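PDB 5E6G: De novo designed protein CA01 from Synthetic construct, which has no known natural function, being a computationally designed, all-alpha protein made to explore how structurally distinct folds can be built. Local coordinates for residues Y99-L110 against F124-A133. Sequence-based numbering, arbitrary orientation.
Sequences YAELFRAKGEEL and FARQLVFYPA
Pro132 CB lies over one face of the Tyr99 ring in a CH-pi contact, 3.8 Å from the centroid and offset toward the rim. Leu128 CD1 covers a face of Phe103 in the same way, while Leu128 CG packs 3.5 Å from Phe103 CE1. A third ring, Tyr131, carries Lys106 across one face: CD makes the CH-pi contact and NZ a cation-pi contact, 4.5 Å from the centroid. The lysine chain, CG anti to the backbone N (chi1 -178°), bends at chi2 and crosses the tyrosine at about a right angle. At the edge of Phe124, in its plane, sits Leu110 O; Leu110 CB approaches obliquely.

The one hydrogen bond between the two segments is also an edge contact. Tyr99 OH donates to Val129 O at 2.8 Å, in the carbonyl plane and on a lone pair, with a C=O...donor angle of 128°. Tyr99 and Val129 are both buried, and the phenol gives this carbonyl a partner within the protein. A phenylalanine here, lacking the hydroxyl, would probably leave Val129 O without this buried donor.

Farther along, Leu110 pushes CD1 against the backbone of the other helix, 3.3 Å from Leu128 N, and Gly107 lets Leu128 CD1 come within 3.5 Å of its CA. Pro132 CG similarly rests 3.5 Å from Phe103 CA. Ile62 of helix 54-75 touches Tyr99 and Ala63 touches Val129, while helix 80-93 meets Phe103 through Ala87. The axes of 99-110 and 124-130 come within 9.1 Å at an angle of 154°, a near-antiparallel helical hairpin that joins the last two helices of this five-helix all-alpha fold.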
loop_
_atom_site.group_PDB
_atom_site.type_symbol
_atom_site.label_atom_id
_atom_site.label_comp_id
_atom_site.label_asym_id
_atom_site.label_seq_id
_atom_site.Cartn_x
_atom_site.Cartn_y
_atom_site.Cartn_z
ATOM N N TYR A 99 -0.138 10.899 4.375
ATOM C CA TYR A 99 -0.126 9.462 4.132
ATOM C C TYR A 99 1.064 9.104 3.243
ATOM O O TYR A 99 1.734 8.094 3.463
ATOM C CB TYR A 99 -1.434 9.004 3.479
ATOM C CG TYR A 99 -1.495 7.513 3.210
ATOM C CD1 TYR A 99 -0.876 6.963 2.096
ATOM C CD2 TYR A 99 -2.173 6.657 4.070
ATOM C CE1 TYR A 99 -0.922 5.606 1.847
ATOM C CE2 TYR A 99 -2.230 5.297 3.825
ATOM C CZ TYR A 99 -1.601 4.777 2.713
ATOM O OH TYR A 99 -1.646 3.425 2.463
ATOM N N ALA A 100 1.323 9.950 2.249
ATOM C CA ALA A 100 2.379 9.712 1.269
ATOM C C ALA A 100 3.765 9.614 1.907
ATOM O O ALA A 100 4.558 8.743 1.545
ATOM C CB ALA A 100 2.368 10.814 0.217
ATOM N N GLU A 101 4.061 10.501 2.852
ATOM C CA GLU A 101 5.370 10.499 3.497
ATOM C C GLU A 101 5.520 9.324 4.458
ATOM O O GLU A 101 6.599 8.736 4.559
ATOM C CB GLU A 101 5.613 11.817 4.237
ATOM C CG GLU A 101 5.875 13.009 3.321
ATOM C CD GLU A 101 6.929 12.726 2.262
ATOM O OE1 GLU A 101 8.020 12.235 2.620
ATOM O OE2 GLU A 101 6.657 12.984 1.068
ATOM N N LEU A 102 4.445 8.984 5.163
ATOM C CA LEU A 102 4.446 7.806 6.022
ATOM C C LEU A 102 4.620 6.556 5.171
ATOM O O LEU A 102 5.369 5.643 5.524
ATOM C CB LEU A 102 3.150 7.715 6.829
ATOM C CG LEU A 102 2.973 8.705 7.981
ATOM C CD1 LEU A 102 1.580 8.566 8.577
ATOM C CD2 LEU A 102 4.034 8.495 9.049
ATOM N N PHE A 103 3.912 6.533 4.047
ATOM C CA PHE A 103 4.015 5.452 3.078
ATOM C C PHE A 103 5.456 5.329 2.578
ATOM O O PHE A 103 6.003 4.231 2.500
ATOM C CB PHE A 103 3.048 5.707 1.915
ATOM C CG PHE A 103 3.041 4.629 0.867
ATOM C CD1 PHE A 103 2.164 3.561 0.958
ATOM C CD2 PHE A 103 3.896 4.698 -0.223
ATOM C CE1 PHE A 103 2.147 2.575 -0.012
ATOM C CE2 PHE A 103 3.882 3.715 -1.194
ATOM C CZ PHE A 103 3.008 2.651 -1.088
ATOM N N ARG A 104 6.069 6.466 2.264
ATOM C CA ARG A 104 7.427 6.483 1.724
ATOM C C ARG A 104 8.454 6.001 2.744
ATOM O O ARG A 104 9.280 5.138 2.446
ATOM C CB ARG A 104 7.800 7.892 1.258
ATOM C CG ARG A 104 9.087 7.949 0.445
ATOM C CD ARG A 104 9.669 9.353 0.408
ATOM N NE ARG A 104 8.752 10.320 -0.190
ATOM C CZ ARG A 104 8.613 10.515 -1.498
ATOM N NH1 ARG A 104 9.322 9.802 -2.364
ATOM N NH2 ARG A 104 7.755 11.422 -1.944
ATOM N N ALA A 105 8.403 6.572 3.944
ATOM C CA ALA A 105 9.368 6.250 4.991
ATOM C C ALA A 105 9.261 4.785 5.403
ATOM O O ALA A 105 10.272 4.102 5.565
ATOM C CB ALA A 105 9.163 7.157 6.194
ATOM N N LYS A 106 8.032 4.307 5.569
ATOM C CA LYS A 106 7.801 2.912 5.927
ATOM C C LYS A 106 8.216 1.985 4.790
ATOM O O LYS A 106 8.801 0.924 5.021
ATOM C CB LYS A 106 6.331 2.684 6.280
ATOM C CG LYS A 106 6.004 1.259 6.714
ATOM C CD LYS A 106 6.790 0.854 7.953
ATOM C CE LYS A 106 6.352 -0.508 8.467
ATOM N NZ LYS A 106 6.985 -0.843 9.774
ATOM N N GLY A 107 7.904 2.387 3.562
ATOM C CA GLY A 107 8.265 1.608 2.394
ATOM C C GLY A 107 9.761 1.364 2.320
ATOM O O GLY A 107 10.202 0.234 2.128
ATOM N N GLU A 108 10.537 2.432 2.481
ATOM C CA GLU A 108 11.994 2.339 2.467
ATOM C C GLU A 108 12.486 1.383 3.544
ATOM O O GLU A 108 13.432 0.625 3.334
ATOM C CB GLU A 108 12.618 3.721 2.669
ATOM C CG GLU A 108 12.422 4.660 1.490
ATOM C CD GLU A 108 12.843 6.082 1.796
ATOM O OE1 GLU A 108 13.445 6.310 2.865
ATOM O OE2 GLU A 108 12.566 6.973 0.967
ATOM N N GLU A 109 11.829 1.425 4.697
ATOM C CA GLU A 109 12.167 0.551 5.811
ATOM C C GLU A 109 11.806 -0.893 5.479
ATOM O O GLU A 109 12.552 -1.817 5.799
ATOM C CB GLU A 109 11.443 1.012 7.080
ATOM C CG GLU A 109 12.026 0.464 8.375
ATOM C CD GLU A 109 11.509 1.190 9.608
ATOM O OE1 GLU A 109 11.102 2.367 9.492
ATOM O OE2 GLU A 109 11.511 0.580 10.697
ATOM N N LEU A 110 10.662 -1.077 4.825
ATOM C CA LEU A 110 10.189 -2.408 4.458
ATOM C C LEU A 110 11.046 -3.042 3.365
ATOM O O LEU A 110 11.233 -4.257 3.351
ATOM C CB LEU A 110 8.731 -2.350 3.997
ATOM C CG LEU A 110 7.669 -2.165 5.082
ATOM C CD1 LEU A 110 6.303 -1.945 4.451
ATOM C CD2 LEU A 110 7.630 -3.361 6.023
ATOM N N PHE A 124 5.180 -7.528 3.602
ATOM C CA PHE A 124 5.576 -6.292 2.939
ATOM C C PHE A 124 4.351 -5.527 2.455
ATOM O O PHE A 124 4.207 -4.336 2.722
ATOM C CB PHE A 124 6.511 -6.595 1.763
ATOM C CG PHE A 124 6.951 -5.374 1.005
ATOM C CD1 PHE A 124 6.170 -4.856 -0.015
ATOM C CD2 PHE A 124 8.149 -4.750 1.306
ATOM C CE1 PHE A 124 6.573 -3.733 -0.713
ATOM C CE2 PHE A 124 8.559 -3.626 0.609
ATOM C CZ PHE A 124 7.770 -3.119 -0.401
ATOM N N ALA A 125 3.468 -6.224 1.750
ATOM C CA ALA A 125 2.277 -5.601 1.186
ATOM C C ALA A 125 1.372 -5.027 2.272
ATOM O O ALA A 125 0.924 -3.887 2.173
ATOM C CB ALA A 125 1.510 -6.606 0.339
ATOM N N ARG A 126 1.111 -5.817 3.309
ATOM C CA ARG A 126 0.195 -5.404 4.368
ATOM C C ARG A 126 0.723 -4.204 5.145
ATOM O O ARG A 126 0.023 -3.205 5.307
ATOM C CB ARG A 126 -0.069 -6.566 5.325
ATOM C CG ARG A 126 -0.843 -7.701 4.689
ATOM C CD ARG A 126 -1.521 -8.579 5.721
ATOM N NE ARG A 126 -2.426 -9.532 5.084
ATOM C CZ ARG A 126 -3.649 -9.233 4.657
ATOM N NH1 ARG A 126 -4.125 -8.001 4.795
ATOM N NH2 ARG A 126 -4.398 -10.165 4.088
ATOM N N GLN A 127 1.959 -4.301 5.617
ATOM C CA GLN A 127 2.553 -3.235 6.413
ATOM C C GLN A 127 2.748 -1.956 5.602
ATOM O O GLN A 127 2.665 -0.852 6.141
ATOM C CB GLN A 127 3.887 -3.698 6.999
ATOM C CG GLN A 127 3.724 -4.760 8.074
ATOM C CD GLN A 127 5.045 -5.269 8.606
ATOM O OE1 GLN A 127 6.023 -4.527 8.692
ATOM N NE2 GLN A 127 5.082 -6.547 8.964
ATOM N N LEU A 128 3.004 -2.108 4.307
ATOM C CA LEU A 128 3.191 -0.960 3.425
ATOM C C LEU A 128 1.904 -0.148 3.322
ATOM O O LEU A 128 1.921 1.079 3.399
ATOM C CB LEU A 128 3.644 -1.421 2.036
ATOM C CG LEU A 128 3.862 -0.336 0.980
ATOM C CD1 LEU A 128 5.073 0.517 1.326
ATOM C CD2 LEU A 128 4.014 -0.958 -0.401
ATOM N N VAL A 129 0.785 -0.847 3.166
ATOM C CA VAL A 129 -0.502 -0.199 2.952
ATOM C C VAL A 129 -1.142 0.261 4.264
ATOM O O VAL A 129 -1.707 1.354 4.334
ATOM C CB VAL A 129 -1.474 -1.150 2.209
ATOM C CG1 VAL A 129 -2.873 -0.547 2.108
ATOM C CG2 VAL A 129 -0.941 -1.468 0.825
ATOM N N PHE A 130 -1.047 -0.565 5.301
ATOM C CA PHE A 130 -1.821 -0.339 6.523
ATOM C C PHE A 130 -1.116 0.519 7.570
ATOM O O PHE A 130 -1.780 1.200 8.351
ATOM C CB PHE A 130 -2.211 -1.681 7.148
ATOM C CG PHE A 130 -3.351 -2.363 6.443
ATOM C CD1 PHE A 130 -4.659 -2.003 6.715
ATOM C CD2 PHE A 130 -3.115 -3.358 5.510
ATOM C CE1 PHE A 130 -5.710 -2.624 6.070
ATOM C CE2 PHE A 130 -4.162 -3.983 4.863
ATOM C CZ PHE A 130 -5.461 -3.615 5.142
ATOM N N TYR A 131 0.214 0.492 7.601
ATOM C CA TYR A 131 0.952 1.278 8.592
ATOM C C TYR A 131 0.698 2.779 8.425
ATOM O O TYR A 131 0.481 3.480 9.416
ATOM C CB TYR A 131 2.458 0.984 8.518
ATOM C CG TYR A 131 3.275 1.781 9.510
ATOM C CD1 TYR A 131 3.557 1.272 10.771
ATOM C CD2 TYR A 131 3.756 3.044 9.191
ATOM C CE1 TYR A 131 4.298 1.994 11.683
ATOM C CE2 TYR A 131 4.497 3.776 10.097
ATOM C CZ TYR A 131 4.766 3.247 11.342
ATOM O OH TYR A 131 5.505 3.974 12.246
ATOM N N PRO A 132 0.716 3.282 7.178
ATOM C CA PRO A 132 0.416 4.706 6.997
ATOM C C PRO A 132 -1.080 5.005 7.114
ATOM O O PRO A 132 -1.462 6.169 7.218
ATOM C CB PRO A 132 0.923 5.001 5.575
ATOM C CG PRO A 132 1.707 3.788 5.157
ATOM C CD PRO A 132 1.103 2.655 5.905
ATOM N N ALA A 133 -1.908 3.963 7.102
ATOM C CA ALA A 133 -3.359 4.130 7.190
ATOM C C ALA A 133 -3.811 4.386 8.624
ATOM O O ALA A 133 -4.980 4.675 8.876
ATOM C CB ALA A 133 -4.064 2.903 6.634
#